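PDB 1OHU: apoptosis regulator ced-9 from Caenorhabditis elegans, which restrains programmed cell death by sequestering the activator CED-4, until EGL-1 binds and inhibits CED-9 and so releases CED-4. Local coordinates for residues A[19-24]-A[126-131]; A[46-51]-A[155-160]; A[69-74]-A[112-117]; A[80-85]-A[105-110]. The protein carries 3 engineered substitutions. All coordinates share one frame; numbering follows the deposited sequence.

All four contacts are helix packing in one Bcl-2 fold, and none has a direct hydrogen bond between its segments. Contacts 1 and 4 are wholly buried and lie nearer the chain's centre; contacts 2 and 3 each include one partly exposed residue. Contacts 3 and 4 share helix 101-118, and Leu71 of contact 3 packs on Tyr82 and Val85 of contact 4. Contact 1 joins the BH4 helix to helix 128-144. Contact 2 lies across the chain's centre from the others, although Met49 still reaches Ile108 of contact 4. The chemistry varies: a ring edge near a carbonyl in contact 1, selenomethionines in contact 2, branched aliphatics in contact 3 and a bridging water in contact 4.

Contact 1. Residues A[19-24]-A[126-131]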
# COMPACT_ATOMS: atom_id res chain seq x y z
N ASP A 19 -6.56 -2.21 -5.37
CA ASP A 19 -7.51 -2.80 -4.45
C ASP A 19 -7.40 -2.21 -3.06
O ASP A 19 -8.40 -2.06 -2.36
CB ASP A 19 -7.33 -4.31 -4.37
CG ASP A 19 -8.35 -4.96 -3.45
OD1 ASP A 19 -8.05 -5.14 -2.25
OD2 ASP A 19 -9.46 -5.28 -3.93
N TYR A 20 -6.18 -1.90 -2.63
CA TYR A 20 -6.01 -1.36 -1.30
C TYR A 20 -6.47 0.10 -1.25
O TYR A 20 -7.15 0.52 -0.31
CB TYR A 20 -4.56 -1.46 -0.82
CG TYR A 20 -4.45 -1.09 0.64
CD1 TYR A 20 -4.88 -1.97 1.64
CD2 TYR A 20 -4.01 0.17 1.03
CE1 TYR A 20 -4.90 -1.59 2.98
CE2 TYR A 20 -4.02 0.56 2.37
CZ TYR A 20 -4.47 -0.33 3.34
OH TYR A 20 -4.53 0.05 4.65
N PHE A 21 -6.10 0.88 -2.27
CA PHE A 21 -6.50 2.28 -2.33
C PHE A 21 -8.03 2.34 -2.30
O PHE A 21 -8.61 3.06 -1.50
CB PHE A 21 -5.97 2.92 -3.63
CG PHE A 21 -4.56 3.47 -3.52
CD1 PHE A 21 -3.57 2.79 -2.82
CD2 PHE A 21 -4.21 4.66 -4.18
CE1 PHE A 21 -2.26 3.28 -2.76
CE2 PHE A 21 -2.91 5.16 -4.13
CZ PHE A 21 -1.93 4.46 -3.42
N THR A 22 -8.67 1.57 -3.16
CA THR A 22 -10.13 1.53 -3.22
C THR A 22 -10.75 1.21 -1.86
O THR A 22 -11.69 1.87 -1.42
CB THR A 22 -10.59 0.49 -4.24
OG1 THR A 22 -10.04 0.80 -5.53
CG2 THR A 22 -12.09 0.46 -4.34
N HIS A 23 -10.20 0.20 -1.19
CA HIS A 23 -10.69 -0.23 0.11
C HIS A 23 -10.46 0.81 1.21
O HIS A 23 -11.35 1.08 2.01
CB HIS A 23 -10.02 -1.55 0.50
CG HIS A 23 -10.25 -1.94 1.93
ND1 HIS A 23 -11.48 -2.36 2.39
CD2 HIS A 23 -9.43 -1.92 3.00
CE1 HIS A 23 -11.40 -2.59 3.69
NE2 HIS A 23 -10.17 -2.33 4.09
N ARG A 24 -9.27 1.39 1.25
CA ARG A 24 -8.98 2.38 2.27
C ARG A 24 -9.82 3.64 2.09
O ARG A 24 -10.26 4.25 3.06
CB ARG A 24 -7.48 2.73 2.28
CG ARG A 24 -7.10 3.66 3.43
CD ARG A 24 -7.53 3.10 4.78
NE ARG A 24 -7.24 4.03 5.88
CZ ARG A 24 -7.95 5.12 6.16
NH1 ARG A 24 -9.02 5.44 5.43
NH2 ARG A 24 -7.59 5.90 7.16
N GLY A 126 -7.11 15.10 -7.68
CA GLY A 126 -6.50 14.79 -8.96
C GLY A 126 -5.12 14.15 -8.93
O GLY A 126 -4.55 13.86 -9.98
N GLN A 127 -4.57 13.91 -7.74
CA GLN A 127 -3.25 13.28 -7.70
C GLN A 127 -3.23 11.91 -7.07
O GLN A 127 -2.17 11.34 -6.84
CB GLN A 127 -2.26 14.21 -7.01
CG GLN A 127 -2.00 15.43 -7.87
CD GLN A 127 -1.03 16.36 -7.25
OE1 GLN A 127 0.16 16.05 -7.14
NE2 GLN A 127 -1.51 17.51 -6.81
N VAL A 128 -4.42 11.39 -6.79
CA VAL A 128 -4.52 10.06 -6.23
C VAL A 128 -3.98 9.07 -7.26
O VAL A 128 -3.34 8.09 -6.89
CB VAL A 128 -5.98 9.69 -5.90
CG1 VAL A 128 -6.06 8.21 -5.52
CG2 VAL A 128 -6.48 10.56 -4.75
N ARG A 129 -4.24 9.33 -8.55
CA ARG A 129 -3.75 8.42 -9.59
C ARG A 129 -2.23 8.38 -9.60
O ARG A 129 -1.64 7.30 -9.63
CB ARG A 129 -4.25 8.81 -10.99
CG ARG A 129 -3.91 7.73 -12.05
CD ARG A 129 -4.12 8.20 -13.49
NE ARG A 129 -3.53 7.27 -14.46
CZ ARG A 129 -3.99 6.04 -14.70
NH1 ARG A 129 -5.04 5.59 -14.03
NH2 ARG A 129 -3.38 5.25 -15.58
N ASN A 130 -1.60 9.54 -9.57
CA ASN A 130 -0.15 9.61 -9.55
C ASN A 130 0.40 8.88 -8.32
O ASN A 130 1.41 8.20 -8.42
CB ASN A 130 0.32 11.07 -9.55
CG ASN A 130 0.24 11.70 -10.93
OD1 ASN A 130 0.24 12.93 -11.07
ND2 ASN A 130 0.19 10.87 -11.97
N LEU A 131 -0.28 9.01 -7.18
CA LEU A 131 0.16 8.34 -5.95
C LEU A 131 0.14 6.84 -6.20
O LEU A 131 1.05 6.13 -5.80
CB LEU A 131 -0.79 8.65 -4.77
CG LEU A 131 -0.26 8.75 -3.32
CD1 LEU A 131 -1.38 8.35 -2.37
CD2 LEU A 131 0.97 7.88 -3.09
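The backbones are nearest at Phe21 and Val128, whose CA atoms lie 8.9 Å apart, so side chains must fill the space between the helices. From segment 19-24, Phe21 alone makes the contact. Its CG stands beside the backbone N and anti to the carbonyl carbon (chi1 -87°), and the ring reaches the first turn of helix 128-144. The CE2 corner is the main point of touch. Phe21 CE2 lies 4.0 Å from Val128 O, which sits at the ring edge, near the ring plane. Phe21 CE2 also meets the CD1 methyl of Leu131 at 4.0 Å, and the two side chains cross obliquely. Val128 adds its CG1 methyl, 4.2 Å from Phe21 CD2. Phe132 and Thr135 extend the surface for the ring along helix 128-144. Segment 19-24 belongs to the predicted BH4 motif, so the contact ties the BH4 helix into the Bcl-2 helical bundle. An alanine in place of Phe21 is likely to open a gap between the two helices and leave the Leu131 CD1 methyl without its aromatic partner. Apart from the Val128 carbonyl oxygen at the ring edge, the contact is apolar, and no hydrogen bond crosses it; it probably rests on shape and burial.

Contact 2. Residues A[46-51]-A[155-160]; sequences HEMMRV and DDFMTL
Met48 and Met158, both selenomethionines, meet at a slant, with the selenium of Met158 against the aliphatic stem of Met48. Met158 SE lies 3.6 Å from Met48 CB and 3.7 Å from Met48 CG. The Met158 chain starts beside its backbone N (chi1 -67°) and bends again at chi2, which brings SE over to helix 44-71. Met48 points toward helix 154-172 at its base, but its end turns away, so CB and CG do the touching. Phe157 is the second centre of the contact. Phe157 CE2 meets Met48 CG at 3.9 Å, and these side chains are likewise inclined to each other. The next ring atom, Phe157 CZ, meets the CE methyl of Met49, another selenomethionine, at 3.9 Å. Here the side chains cross at about a right angle. Segment 155-160 lies in the region assigned, by inference, to the BH2 motif, and the contact packs this part of the Bcl-2 fold on the start of helix 44-71. The axes of the two short segments approach to 10.8 Å and cross at 46°. Met49 also packs on Leu104 and Ile108 of helix 101-118 and on Phe16 of helix 13-27. Phe157 has a further aromatic neighbour, Trp154, in an edge-to-face arrangement.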
# COMPACT_ATOMS: atom_id res chain seq x y z
N HIS A 46 -5.02 -9.98 -2.11
CA HIS A 46 -5.45 -8.59 -1.97
C HIS A 46 -6.13 -8.46 -0.62
O HIS A 46 -5.86 -7.54 0.16
CB HIS A 46 -6.47 -8.19 -3.05
CG HIS A 46 -5.93 -8.17 -4.44
ND1 HIS A 46 -4.60 -8.01 -4.73
CD2 HIS A 46 -6.57 -8.22 -5.64
CE1 HIS A 46 -4.43 -7.96 -6.04
NE2 HIS A 46 -5.61 -8.08 -6.61
N GLU A 47 -7.04 -9.40 -0.35
CA GLU A 47 -7.79 -9.42 0.89
C GLU A 47 -6.89 -9.58 2.10
O GLU A 47 -7.24 -9.18 3.21
CB GLU A 47 -8.85 -10.53 0.83
CG GLU A 47 -10.13 -10.07 0.15
CD GLU A 47 -10.97 -11.21 -0.38
OE1 GLU A 47 -11.20 -12.19 0.36
OE2 GLU A 47 -11.42 -11.12 -1.55
N MSE A 48 -5.71 -10.16 1.89
CA MSE A 48 -4.75 -10.33 2.98
C MSE A 48 -3.97 -9.03 3.12
O MSE A 48 -3.45 -8.72 4.19
CB MSE A 48 -3.79 -11.48 2.68
CG MSE A 48 -2.70 -11.69 3.74
SE MSE A 48 -3.32 -12.07 5.55
CE MSE A 48 -5.15 -12.58 5.20
N MSE A 49 -3.88 -8.27 2.03
CA MSE A 49 -3.17 -7.00 2.04
C MSE A 49 -4.03 -5.93 2.71
O MSE A 49 -3.51 -4.95 3.24
CB MSE A 49 -2.80 -6.56 0.62
CG MSE A 49 -2.05 -5.24 0.54
SE MSE A 49 -0.38 -5.22 1.50
CE MSE A 49 0.72 -6.20 0.26
N ARG A 50 -5.35 -6.12 2.67
CA ARG A 50 -6.27 -5.18 3.29
C ARG A 50 -6.12 -5.23 4.80
O ARG A 50 -6.14 -4.20 5.47
CB ARG A 50 -7.72 -5.50 2.94
CG ARG A 50 -8.07 -5.35 1.47
CD ARG A 50 -9.54 -5.67 1.23
NE ARG A 50 -9.87 -5.72 -0.18
CZ ARG A 50 -11.09 -5.94 -0.66
NH1 ARG A 50 -12.11 -6.13 0.17
NH2 ARG A 50 -11.30 -5.96 -1.97
N VAL A 51 -5.98 -6.44 5.33
CA VAL A 51 -5.82 -6.62 6.77
C VAL A 51 -4.47 -6.11 7.22
O VAL A 51 -4.37 -5.36 8.18
CB VAL A 51 -5.93 -8.11 7.17
CG1 VAL A 51 -5.64 -8.27 8.66
CG2 VAL A 51 -7.32 -8.64 6.84
N ASP A 155 3.89 -16.32 -1.65
CA ASP A 155 3.46 -17.51 -0.91
C ASP A 155 3.98 -17.38 0.51
O ASP A 155 3.25 -17.55 1.48
CB ASP A 155 4.04 -18.76 -1.57
CG ASP A 155 3.67 -18.86 -3.03
OD1 ASP A 155 2.47 -19.09 -3.33
OD2 ASP A 155 4.57 -18.71 -3.89
N ASP A 156 5.27 -17.06 0.61
CA ASP A 156 5.91 -16.87 1.90
C ASP A 156 5.17 -15.73 2.61
O ASP A 156 5.07 -15.70 3.84
CB ASP A 156 7.38 -16.50 1.68
CG ASP A 156 8.22 -16.71 2.92
OD1 ASP A 156 7.96 -16.04 3.94
OD2 ASP A 156 9.14 -17.55 2.86
N PHE A 157 4.65 -14.80 1.81
CA PHE A 157 3.91 -13.64 2.31
C PHE A 157 2.64 -14.08 3.03
O PHE A 157 2.38 -13.67 4.17
CB PHE A 157 3.54 -12.71 1.15
CG PHE A 157 2.56 -11.63 1.51
CD1 PHE A 157 2.95 -10.52 2.25
CD2 PHE A 157 1.23 -11.72 1.09
CE1 PHE A 157 2.03 -9.52 2.57
CE2 PHE A 157 0.31 -10.72 1.41
CZ PHE A 157 0.71 -9.62 2.15
N MSE A 158 1.85 -14.92 2.37
CA MSE A 158 0.60 -15.40 2.94
C MSE A 158 0.80 -16.15 4.25
O MSE A 158 0.01 -16.01 5.18
CB MSE A 158 -0.12 -16.30 1.93
CG MSE A 158 -0.62 -15.56 0.70
SE MSE A 158 -1.84 -14.12 1.13
CE MSE A 158 -3.53 -15.04 0.95
N THR A 159 1.86 -16.95 4.32
CA THR A 159 2.15 -17.71 5.53
C THR A 159 2.37 -16.76 6.70
O THR A 159 1.72 -16.88 7.74
CB THR A 159 3.40 -18.59 5.35
OG1 THR A 159 3.17 -19.53 4.29
CG2 THR A 159 3.72 -19.33 6.64
N LEU A 160 3.29 -15.81 6.53
CA LEU A 160 3.57 -14.83 7.57
C LEU A 160 2.34 -13.97 7.84
O LEU A 160 2.07 -13.60 8.98
CB LEU A 160 4.75 -13.94 7.16
CG LEU A 160 6.16 -14.53 7.27
CD1 LEU A 160 6.27 -15.81 6.47
CD2 LEU A 160 7.18 -13.50 6.78

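Contact 3. Residues A[69-74]-A[112-117]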
# COMPACT_ATOMS: atom_id res chain seq x y z
N GLU A 69 1.71 14.67 5.82
CA GLU A 69 1.77 16.12 5.85
C GLU A 69 3.02 16.56 5.10
O GLU A 69 3.06 17.65 4.55
CB GLU A 69 1.77 16.64 7.29
CG GLU A 69 0.39 16.62 7.93
CD GLU A 69 0.35 17.22 9.33
OE1 GLU A 69 -0.30 16.61 10.19
OE2 GLU A 69 0.95 18.29 9.57
N GLN A 70 4.03 15.70 5.07
CA GLN A 70 5.27 16.02 4.34
C GLN A 70 5.00 15.87 2.85
O GLN A 70 5.37 16.73 2.04
CB GLN A 70 6.39 15.06 4.72
CG GLN A 70 6.86 15.16 6.18
CD GLN A 70 8.07 14.29 6.45
OE1 GLN A 70 8.22 13.21 5.88
NE2 GLN A 70 8.93 14.74 7.35
N LEU A 71 4.37 14.77 2.49
CA LEU A 71 4.04 14.48 1.10
C LEU A 71 3.11 15.53 0.50
O LEU A 71 3.20 15.85 -0.68
CB LEU A 71 3.38 13.11 0.99
CG LEU A 71 3.36 12.51 -0.41
CD1 LEU A 71 4.80 12.26 -0.85
CD2 LEU A 71 2.58 11.20 -0.42
N LEU A 72 2.22 16.07 1.33
CA LEU A 72 1.26 17.06 0.88
C LEU A 72 1.71 18.50 1.10
O LEU A 72 0.94 19.42 0.90
CB LEU A 72 -0.08 16.84 1.58
CG LEU A 72 -0.61 15.40 1.52
CD1 LEU A 72 -1.95 15.33 2.23
CD2 LEU A 72 -0.73 14.94 0.07
N ALA A 73 2.97 18.68 1.53
CA ALA A 73 3.52 20.01 1.76
C ALA A 73 3.52 20.81 0.46
O ALA A 73 3.35 22.03 0.48
CB ALA A 73 4.94 19.90 2.31
N VAL A 74 3.71 20.11 -0.65
CA VAL A 74 3.71 20.73 -1.98
C VAL A 74 2.45 20.29 -2.71
O VAL A 74 2.15 19.09 -2.79
CB VAL A 74 4.95 20.29 -2.80
CG1 VAL A 74 4.94 20.98 -4.16
CG2 VAL A 74 6.22 20.62 -2.04
N GLY A 112 -2.51 4.12 0.64
CA GLY A 112 -3.95 4.11 0.83
C GLY A 112 -4.37 5.19 1.80
O GLY A 112 -5.38 5.86 1.60
N PHE A 113 -3.59 5.35 2.86
CA PHE A 113 -3.84 6.34 3.90
C PHE A 113 -3.87 7.76 3.33
O PHE A 113 -4.79 8.53 3.59
CB PHE A 113 -2.75 6.26 4.97
CG PHE A 113 -2.87 7.29 6.06
CD1 PHE A 113 -3.82 7.14 7.06
CD2 PHE A 113 -2.03 8.40 6.08
CE1 PHE A 113 -3.93 8.10 8.08
CE2 PHE A 113 -2.14 9.35 7.09
CZ PHE A 113 -3.09 9.20 8.09
N VAL A 114 -2.85 8.11 2.56
CA VAL A 114 -2.75 9.43 1.95
C VAL A 114 -3.84 9.65 0.90
O VAL A 114 -4.43 10.72 0.82
CB VAL A 114 -1.38 9.64 1.28
CG1 VAL A 114 -1.26 11.07 0.78
CG2 VAL A 114 -0.28 9.33 2.28
N ALA A 115 -4.10 8.64 0.08
CA ALA A 115 -5.13 8.73 -0.94
C ALA A 115 -6.45 9.12 -0.27
O ALA A 115 -7.15 10.01 -0.75
CB ALA A 115 -5.28 7.40 -1.65
N ALA A 116 -6.78 8.47 0.84
CA ALA A 116 -8.01 8.78 1.56
C ALA A 116 -8.06 10.23 2.05
O ALA A 116 -9.13 10.80 2.18
CB ALA A 116 -8.19 7.82 2.72
N LYS A 117 -6.89 10.82 2.32
CA LYS A 117 -6.84 12.21 2.77
C LYS A 117 -7.00 13.15 1.58
O LYS A 117 -7.47 14.27 1.73
CB LYS A 117 -5.49 12.53 3.42
CG LYS A 117 -5.35 12.18 4.89
CD LYS A 117 -4.06 12.81 5.45
CE LYS A 117 -3.79 12.41 6.88
NZ LYS A 117 -4.78 12.96 7.84
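Val114 holds CG1 anti to its backbone N (chi1 -175°), and this branch is the one that meets Leu71 and Leu72. Leu72 reaches it with CG beside its own backbone N and anti to the carbonyl carbon (chi1 -50°). Both leucines place a CD2 methyl against the valine. The contact belongs to the Bcl-2 helical bundle, where the end of helix 44-71 packs on the later part of helix 101-118. Leu71 is still helical. Leu72 is the first residue to leave helical backbone angles, so the contact spans the point where helix 44-71 gives way to the following loop. The CA atoms of Leu71 and Val114 are 8.5 Å apart, and the branched side chains bridge that distance. The side chains of Leu71 and Val114 cross at about a right angle. Those of Leu72 and Val114 instead run past each other in opposite directions, so one methyl of the valine receives two leucines that arrive differently. The surroundings carry the packing further. Leu71 also touches Leu81 and Val85 of helix 79-86, while Val114 also touches Leu131 of helix 128-144. At the edge of the contact, Lys117 NZ pairs with Glu65 in a salt bridge and stays 6.2 Å from Glu69 OE1. The central meeting is made by methyl groups: Val114 CG1 lies 4.0 Å from Leu71 CD2 and also 4.0 Å from Leu72 CD2.

Contact 4. Residues A[80-85]-A[105-110]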
# COMPACT_ATOMS: atom_id res chain seq x y z
N SER A 80 10.08 12.32 -7.13
CA SER A 80 11.24 12.55 -6.29
C SER A 80 10.81 12.81 -4.86
O SER A 80 11.29 12.16 -3.93
CB SER A 80 12.04 13.75 -6.80
OG SER A 80 13.18 13.94 -5.99
N LEU A 81 9.91 13.78 -4.68
CA LEU A 81 9.41 14.11 -3.35
C LEU A 81 8.81 12.85 -2.71
O LEU A 81 9.02 12.58 -1.53
CB LEU A 81 8.35 15.20 -3.44
CG LEU A 81 7.91 15.92 -2.16
CD1 LEU A 81 6.78 16.88 -2.51
CD2 LEU A 81 7.41 14.93 -1.11
N TYR A 82 8.06 12.09 -3.50
CA TYR A 82 7.45 10.87 -3.00
C TYR A 82 8.52 9.95 -2.40
O TYR A 82 8.35 9.40 -1.31
CB TYR A 82 6.71 10.14 -4.13
CG TYR A 82 6.31 8.73 -3.77
CD1 TYR A 82 5.21 8.48 -2.95
CD2 TYR A 82 7.07 7.64 -4.19
CE1 TYR A 82 4.88 7.18 -2.56
CE2 TYR A 82 6.76 6.35 -3.81
CZ TYR A 82 5.66 6.13 -3.00
OH TYR A 82 5.36 4.84 -2.62
N GLN A 83 9.62 9.81 -3.11
CA GLN A 83 10.72 8.96 -2.66
C GLN A 83 11.41 9.48 -1.40
O GLN A 83 11.88 8.70 -0.57
CB GLN A 83 11.72 8.77 -3.79
CG GLN A 83 11.21 7.87 -4.90
CD GLN A 83 12.16 7.79 -6.08
OE1 GLN A 83 11.94 8.41 -7.12
NE2 GLN A 83 13.23 7.02 -5.92
N ASP A 84 11.47 10.80 -1.25
CA ASP A 84 12.10 11.39 -0.07
C ASP A 84 11.25 11.13 1.18
O ASP A 84 11.78 10.84 2.25
CB ASP A 84 12.26 12.91 -0.20
CG ASP A 84 13.16 13.31 -1.36
OD1 ASP A 84 14.09 12.56 -1.70
OD2 ASP A 84 12.92 14.41 -1.92
N VAL A 85 9.93 11.24 1.01
CA VAL A 85 8.98 11.06 2.12
C VAL A 85 8.80 9.62 2.56
O VAL A 85 8.64 9.34 3.75
CB VAL A 85 7.59 11.63 1.75
CG1 VAL A 85 6.54 11.18 2.77
CG2 VAL A 85 7.65 13.15 1.71
N ILE A 105 4.16 -3.69 2.87
CA ILE A 105 2.89 -3.41 3.53
C ILE A 105 2.79 -1.95 3.93
O ILE A 105 1.74 -1.32 3.78
CB ILE A 105 2.76 -4.29 4.80
CG1 ILE A 105 2.73 -5.77 4.39
CG2 ILE A 105 1.52 -3.91 5.59
CD1 ILE A 105 2.79 -6.72 5.56
N GLY A 106 3.88 -1.40 4.45
CA GLY A 106 3.89 -0.02 4.88
C GLY A 106 3.70 0.95 3.73
O GLY A 106 2.99 1.94 3.87
N LEU A 107 4.33 0.66 2.60
CA LEU A 107 4.20 1.52 1.42
C LEU A 107 2.77 1.55 0.88
O LEU A 107 2.25 2.62 0.55
CB LEU A 107 5.16 1.06 0.32
CG LEU A 107 6.65 1.22 0.63
CD1 LEU A 107 7.47 0.64 -0.51
CD2 LEU A 107 6.98 2.69 0.82
N ILE A 108 2.15 0.38 0.79
CA ILE A 108 0.78 0.29 0.30
C ILE A 108 -0.17 0.92 1.33
O ILE A 108 -1.05 1.71 0.98
CB ILE A 108 0.36 -1.18 0.05
CG1 ILE A 108 1.18 -1.76 -1.11
CG2 ILE A 108 -1.12 -1.25 -0.28
CD1 ILE A 108 0.79 -3.17 -1.50
N SER A 109 0.04 0.59 2.60
CA SER A 109 -0.77 1.12 3.69
C SER A 109 -0.71 2.65 3.69
O SER A 109 -1.75 3.32 3.78
CB SER A 109 -0.28 0.59 5.04
OG SER A 109 -1.16 0.99 6.08
N PHE A 110 0.50 3.19 3.60
CA PHE A 110 0.69 4.63 3.60
C PHE A 110 0.03 5.26 2.37
O PHE A 110 -0.58 6.32 2.47
CB PHE A 110 2.18 4.97 3.60
CG PHE A 110 2.45 6.44 3.58
CD1 PHE A 110 1.99 7.26 4.61
CD2 PHE A 110 3.14 7.02 2.52
CE1 PHE A 110 2.20 8.64 4.57
CE2 PHE A 110 3.36 8.40 2.48
CZ PHE A 110 2.88 9.21 3.50
O HOH W 1 2.94 4.62 -1.03
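The predicted BH1 motif includes all of segment 105-110, which here faces the short helix 79-86 through Val85 with Phe110 and Tyr82 with Leu107. These pairs form two separate patches. In the first, Val85 CG1 lies 4.2 Å from Phe110 CZ. The methyl comes to the far end of the ring from an oblique direction. Phe110 points toward helix 79-86, with CG anti to its backbone N (chi1 179°), and this carries the ring across the distance between the backbones. The nearest CA atoms, those of Val85 and Phe110, are 10.6 Å apart. Elsewhere in the Bcl-2 helical bundle, Phe110 meets Phe64 of helix 44-71 edge-to-face. The same ring thus touches both helix 44-71 and helix 79-86.

The second patch is partly polar. Tyr82 OH lies 4.4 Å from Leu107 CD2, a loose approach. A water makes the closer link. Its oxygen is hydrogen-bonded to Tyr82 OH at 2.9 Å and sits at the edge of the tyrosine ring, in its plane. The same water donates a hydrogen bond to Leu107 O, 2.6 Å from the water oxygen. It thus joins the hydroxyl of the buried Tyr82 to the backbone of helix 101-118, where no direct bond is made. Tyr82 also packs on Thr135 of helix 128-144, and Leu107 packs on Phe138 of that same helix.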